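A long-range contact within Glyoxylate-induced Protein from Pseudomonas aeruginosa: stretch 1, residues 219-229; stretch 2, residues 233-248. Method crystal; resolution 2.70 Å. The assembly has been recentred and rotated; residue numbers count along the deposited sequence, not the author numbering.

Stretch 1, residues 219-229: LEGKAVYRLNQ
Stretch 2 (233-248) EVEAGDFMWLRAFCPQ

Residues 233-235 continue a strand antiparallel to strand 222-227 (145°, axes 4.7 Å apart). Glu233 faces Val224 in a non-hydrogen-bonded pair (CA-CA 4.4 Å), their side chains on one face with those of Lys222 and Glu235. Val234 (chi1 m) pairs with Ala223 on the other face, closing a two-bond ring: Val234 N to Ala223 O, 2.9 Å, and Ala223 N to Val234 O, 3.0 Å. Glu235 (chi1 p, chi2 t) lies opposite Lys222, CA-CA 4.0 Å, and begins a type II turn closed by Asp238 N to Glu235 O (3.0 Å); Asp238 OD2 accepts from Glu235 N at 3.0 Å. Within it, Ala236 N makes a weak bond to Gly221 O (2.9 Å, 120°), while the phi/psi of Gly237, 109/-19, calls for glycine, since a CB would jam against Ala236 O. The chain returns as a strand from Phe239, its axis 23° from that of strand 222-227 but well separated, so side chains bridge the gap. Selenomethionine Met240 (m, t, m) sets CE over the Tyr225 ring, 4.1 Å from its centroid; its SE lies 4.1 Å from Leu227 CD1. Leu242 CD1 meets Leu227 CD2 at 4.2 Å. Cys246 SG packs 3.7 Å from Asn228 CB. Pro247 O accepts from Asn228 N (3.0 Å, 168°). Gln248 (m, t) pairs with Leu227, CA-CA 5.2 Å, and its OE1 accepts from Tyr225 OH (3.0 Å) at the ring edge.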

# COMPACT_ATOMS: atom_id res chain seq x y z
N LEU A 219 1.56 -32.19 -1.81
CA LEU A 219 1.50 -33.45 -2.54
C LEU A 219 0.07 -33.86 -2.86
O LEU A 219 -0.20 -34.45 -3.91
CB LEU A 219 2.16 -34.58 -1.74
CG LEU A 219 3.69 -34.59 -1.67
CD1 LEU A 219 4.16 -35.82 -0.91
CD2 LEU A 219 4.27 -34.58 -3.08
N GLU A 220 -0.85 -33.54 -1.97
CA GLU A 220 -2.23 -33.93 -2.17
C GLU A 220 -3.20 -33.06 -1.41
O GLU A 220 -2.92 -32.61 -0.30
CB GLU A 220 -2.40 -35.37 -1.72
CG GLU A 220 -3.82 -35.83 -1.60
CD GLU A 220 -3.89 -37.21 -1.00
OE1 GLU A 220 -3.19 -37.45 0.01
OE2 GLU A 220 -4.64 -38.06 -1.54
N GLY A 221 -4.37 -32.84 -2.01
CA GLY A 221 -5.39 -32.06 -1.36
C GLY A 221 -5.41 -30.58 -1.69
O GLY A 221 -4.69 -30.08 -2.55
N LYS A 222 -6.28 -29.89 -0.97
CA LYS A 222 -6.45 -28.46 -1.13
C LYS A 222 -6.75 -27.93 0.27
O LYS A 222 -7.18 -28.68 1.15
CB LYS A 222 -7.63 -28.17 -2.08
CG LYS A 222 -7.48 -28.79 -3.47
CD LYS A 222 -8.15 -27.96 -4.60
CE LYS A 222 -9.68 -27.94 -4.54
NZ LYS A 222 -10.23 -27.13 -3.40
N ALA A 223 -6.51 -26.65 0.47
CA ALA A 223 -6.78 -26.05 1.77
C ALA A 223 -6.58 -24.55 1.72
O ALA A 223 -6.07 -24.01 0.74
CB ALA A 223 -5.88 -26.66 2.83
N VAL A 224 -7.04 -23.87 2.76
CA VAL A 224 -6.87 -22.44 2.85
C VAL A 224 -5.79 -22.30 3.90
O VAL A 224 -6.01 -22.56 5.08
CB VAL A 224 -8.16 -21.73 3.34
CG1 VAL A 224 -7.94 -20.22 3.41
CG2 VAL A 224 -9.30 -22.05 2.39
N TYR A 225 -4.59 -21.93 3.45
CA TYR A 225 -3.45 -21.80 4.34
C TYR A 225 -3.25 -20.34 4.64
O TYR A 225 -3.45 -19.47 3.79
CB TYR A 225 -2.20 -22.34 3.65
CG TYR A 225 -1.15 -22.93 4.57
CD1 TYR A 225 -1.29 -24.23 5.07
CD2 TYR A 225 0.01 -22.22 4.89
CE1 TYR A 225 -0.30 -24.80 5.85
CE2 TYR A 225 1.00 -22.79 5.68
CZ TYR A 225 0.84 -24.09 6.15
OH TYR A 225 1.81 -24.67 6.91
N ARG A 226 -2.82 -20.07 5.86
CA ARG A 226 -2.58 -18.71 6.29
C ARG A 226 -1.07 -18.48 6.39
O ARG A 226 -0.40 -19.07 7.23
CB ARG A 226 -3.25 -18.52 7.64
CG ARG A 226 -2.97 -17.20 8.33
CD ARG A 226 -3.69 -16.08 7.63
NE ARG A 226 -3.67 -14.84 8.40
CZ ARG A 226 -4.34 -14.64 9.53
NH1 ARG A 226 -5.10 -15.60 10.04
NH2 ARG A 226 -4.27 -13.46 10.14
N LEU A 227 -0.53 -17.64 5.51
CA LEU A 227 0.90 -17.32 5.55
C LEU A 227 1.02 -15.88 6.00
O LEU A 227 0.70 -14.96 5.25
CB LEU A 227 1.53 -17.49 4.16
CG LEU A 227 1.44 -18.90 3.56
CD1 LEU A 227 1.58 -18.83 2.05
CD2 LEU A 227 2.51 -19.79 4.17
N ASN A 228 1.44 -15.67 7.24
CA ASN A 228 1.60 -14.34 7.78
C ASN A 228 0.45 -13.36 7.49
O ASN A 228 0.55 -12.54 6.58
CB ASN A 228 2.91 -13.73 7.26
CG ASN A 228 3.12 -12.31 7.73
OD1 ASN A 228 2.99 -12.01 8.91
ND2 ASN A 228 3.47 -11.43 6.81
N GLN A 229 -0.65 -13.44 8.23
CA GLN A 229 -1.74 -12.49 8.01
C GLN A 229 -2.44 -12.60 6.65
O GLN A 229 -3.36 -11.82 6.36
CB GLN A 229 -1.22 -11.06 8.18
CG GLN A 229 -0.79 -10.74 9.58
CD GLN A 229 -1.96 -10.72 10.54
OE1 GLN A 229 -2.71 -9.73 10.62
NE2 GLN A 229 -2.16 -11.83 11.25
N GLU A 233 -5.50 -19.95 -0.93
CA GLU A 233 -5.91 -21.29 -1.27
C GLU A 233 -4.73 -21.97 -1.94
O GLU A 233 -4.06 -21.37 -2.79
CB GLU A 233 -7.09 -21.27 -2.24
CG GLU A 233 -8.44 -21.08 -1.57
CD GLU A 233 -9.60 -21.26 -2.55
OE1 GLU A 233 -9.78 -20.38 -3.42
OE2 GLU A 233 -10.32 -22.28 -2.43
N VAL A 234 -4.47 -23.21 -1.56
CA VAL A 234 -3.38 -23.97 -2.16
C VAL A 234 -3.87 -25.38 -2.46
O VAL A 234 -4.74 -25.90 -1.77
CB VAL A 234 -2.17 -24.06 -1.21
CG1 VAL A 234 -1.60 -22.67 -0.96
CG2 VAL A 234 -2.59 -24.72 0.09
N GLU A 235 -3.32 -26.00 -3.50
CA GLU A 235 -3.72 -27.35 -3.87
C GLU A 235 -2.48 -28.16 -4.26
O GLU A 235 -1.38 -27.62 -4.30
CB GLU A 235 -4.68 -27.30 -5.06
CG GLU A 235 -4.09 -26.61 -6.27
CD GLU A 235 -5.00 -26.64 -7.47
OE1 GLU A 235 -4.58 -26.11 -8.53
OE2 GLU A 235 -6.13 -27.18 -7.37
N ALA A 236 -2.67 -29.45 -4.55
CA ALA A 236 -1.55 -30.31 -4.92
C ALA A 236 -0.75 -29.74 -6.08
O ALA A 236 -1.31 -29.44 -7.13
CB ALA A 236 -2.04 -31.70 -5.26
N GLY A 237 0.55 -29.61 -5.89
CA GLY A 237 1.40 -29.07 -6.94
C GLY A 237 1.90 -27.68 -6.61
O GLY A 237 2.88 -27.20 -7.19
N ASP A 238 1.23 -27.01 -5.68
CA ASP A 238 1.65 -25.67 -5.30
C ASP A 238 2.79 -25.77 -4.32
O ASP A 238 2.89 -26.73 -3.56
CB ASP A 238 0.49 -24.88 -4.69
CG ASP A 238 -0.64 -24.62 -5.68
OD1 ASP A 238 -0.44 -24.85 -6.90
OD2 ASP A 238 -1.72 -24.17 -5.25
N PHE A 239 3.67 -24.77 -4.36
CA PHE A 239 4.83 -24.71 -3.49
C PHE A 239 4.80 -23.40 -2.70
O PHE A 239 4.52 -22.33 -3.25
CB PHE A 239 6.11 -24.76 -4.34
CG PHE A 239 7.36 -24.71 -3.53
CD1 PHE A 239 7.73 -25.78 -2.73
CD2 PHE A 239 8.14 -23.56 -3.50
CE1 PHE A 239 8.84 -25.72 -1.92
CE2 PHE A 239 9.26 -23.50 -2.69
CZ PHE A 239 9.61 -24.58 -1.90
N MSE A 240 5.06 -23.49 -1.40
CA MSE A 240 5.09 -22.32 -0.53
C MSE A 240 6.46 -22.23 0.11
O MSE A 240 6.97 -23.23 0.61
CB MSE A 240 4.05 -22.42 0.59
CG MSE A 240 2.61 -22.57 0.12
SE MSE A 240 1.40 -22.95 1.60
CE MSE A 240 2.01 -24.68 2.12
N TRP A 241 7.05 -21.04 0.10
CA TRP A 241 8.35 -20.83 0.71
C TRP A 241 8.23 -19.86 1.87
O TRP A 241 7.72 -18.76 1.69
CB TRP A 241 9.35 -20.28 -0.29
CG TRP A 241 10.65 -19.92 0.35
CD1 TRP A 241 11.07 -18.68 0.70
CD2 TRP A 241 11.65 -20.84 0.80
NE1 TRP A 241 12.28 -18.76 1.35
CE2 TRP A 241 12.66 -20.07 1.41
CE3 TRP A 241 11.80 -22.22 0.72
CZ2 TRP A 241 13.80 -20.65 1.97
CZ3 TRP A 241 12.93 -22.80 1.28
CH2 TRP A 241 13.91 -22.01 1.89
N LEU A 242 8.71 -20.27 3.04
CA LEU A 242 8.66 -19.44 4.24
C LEU A 242 10.02 -18.89 4.64
O LEU A 242 11.01 -19.63 4.67
CB LEU A 242 8.06 -20.24 5.39
CG LEU A 242 6.54 -20.39 5.30
CD1 LEU A 242 6.14 -21.80 4.93
CD2 LEU A 242 5.95 -20.00 6.66
N ARG A 243 10.06 -17.60 4.97
CA ARG A 243 11.29 -16.88 5.34
C ARG A 243 11.86 -17.12 6.72
O ARG A 243 13.09 -17.28 6.87
CB ARG A 243 11.09 -15.36 5.17
CG ARG A 243 11.64 -14.77 3.88
CD ARG A 243 12.92 -13.95 4.08
NE ARG A 243 13.50 -13.53 2.81
CZ ARG A 243 12.91 -12.67 1.97
NH1 ARG A 243 13.50 -12.34 0.82
NH2 ARG A 243 11.75 -12.14 2.30
N ALA A 244 11.01 -17.12 7.73
CA ALA A 244 11.44 -17.32 9.12
C ALA A 244 10.47 -16.61 10.02
O ALA A 244 10.10 -15.45 9.77
CB ALA A 244 12.85 -16.78 9.36
N PHE A 245 10.05 -17.31 11.06
CA PHE A 245 9.10 -16.80 12.01
C PHE A 245 7.79 -16.48 11.32
O PHE A 245 6.85 -16.01 11.96
CB PHE A 245 9.66 -15.57 12.70
CG PHE A 245 10.88 -15.84 13.50
CD1 PHE A 245 10.80 -16.54 14.70
CD2 PHE A 245 12.12 -15.41 13.05
CE1 PHE A 245 11.94 -16.79 15.45
CE2 PHE A 245 13.27 -15.67 13.79
CZ PHE A 245 13.18 -16.36 14.99
N CYS A 246 7.71 -16.75 10.02
CA CYS A 246 6.49 -16.49 9.28
C CYS A 246 5.34 -17.32 9.88
O CYS A 246 5.40 -18.54 9.90
CB CYS A 246 6.67 -16.87 7.82
SG CYS A 246 5.19 -16.58 6.82
N PRO A 247 4.29 -16.66 10.38
CA PRO A 247 3.17 -17.41 10.97
C PRO A 247 2.53 -18.38 9.97
O PRO A 247 2.44 -18.09 8.77
CB PRO A 247 2.21 -16.31 11.41
CG PRO A 247 3.13 -15.16 11.70
CD PRO A 247 4.08 -15.21 10.54
N GLN A 248 2.09 -19.53 10.46
CA GLN A 248 1.46 -20.54 9.62
C GLN A 248 0.21 -21.12 10.24
O GLN A 248 0.26 -21.74 11.31
CB GLN A 248 2.43 -21.69 9.37
CG GLN A 248 3.82 -21.27 8.92
CD GLN A 248 4.68 -22.47 8.63
OE1 GLN A 248 4.32 -23.30 7.79
NE2 GLN A 248 5.81 -22.59 9.30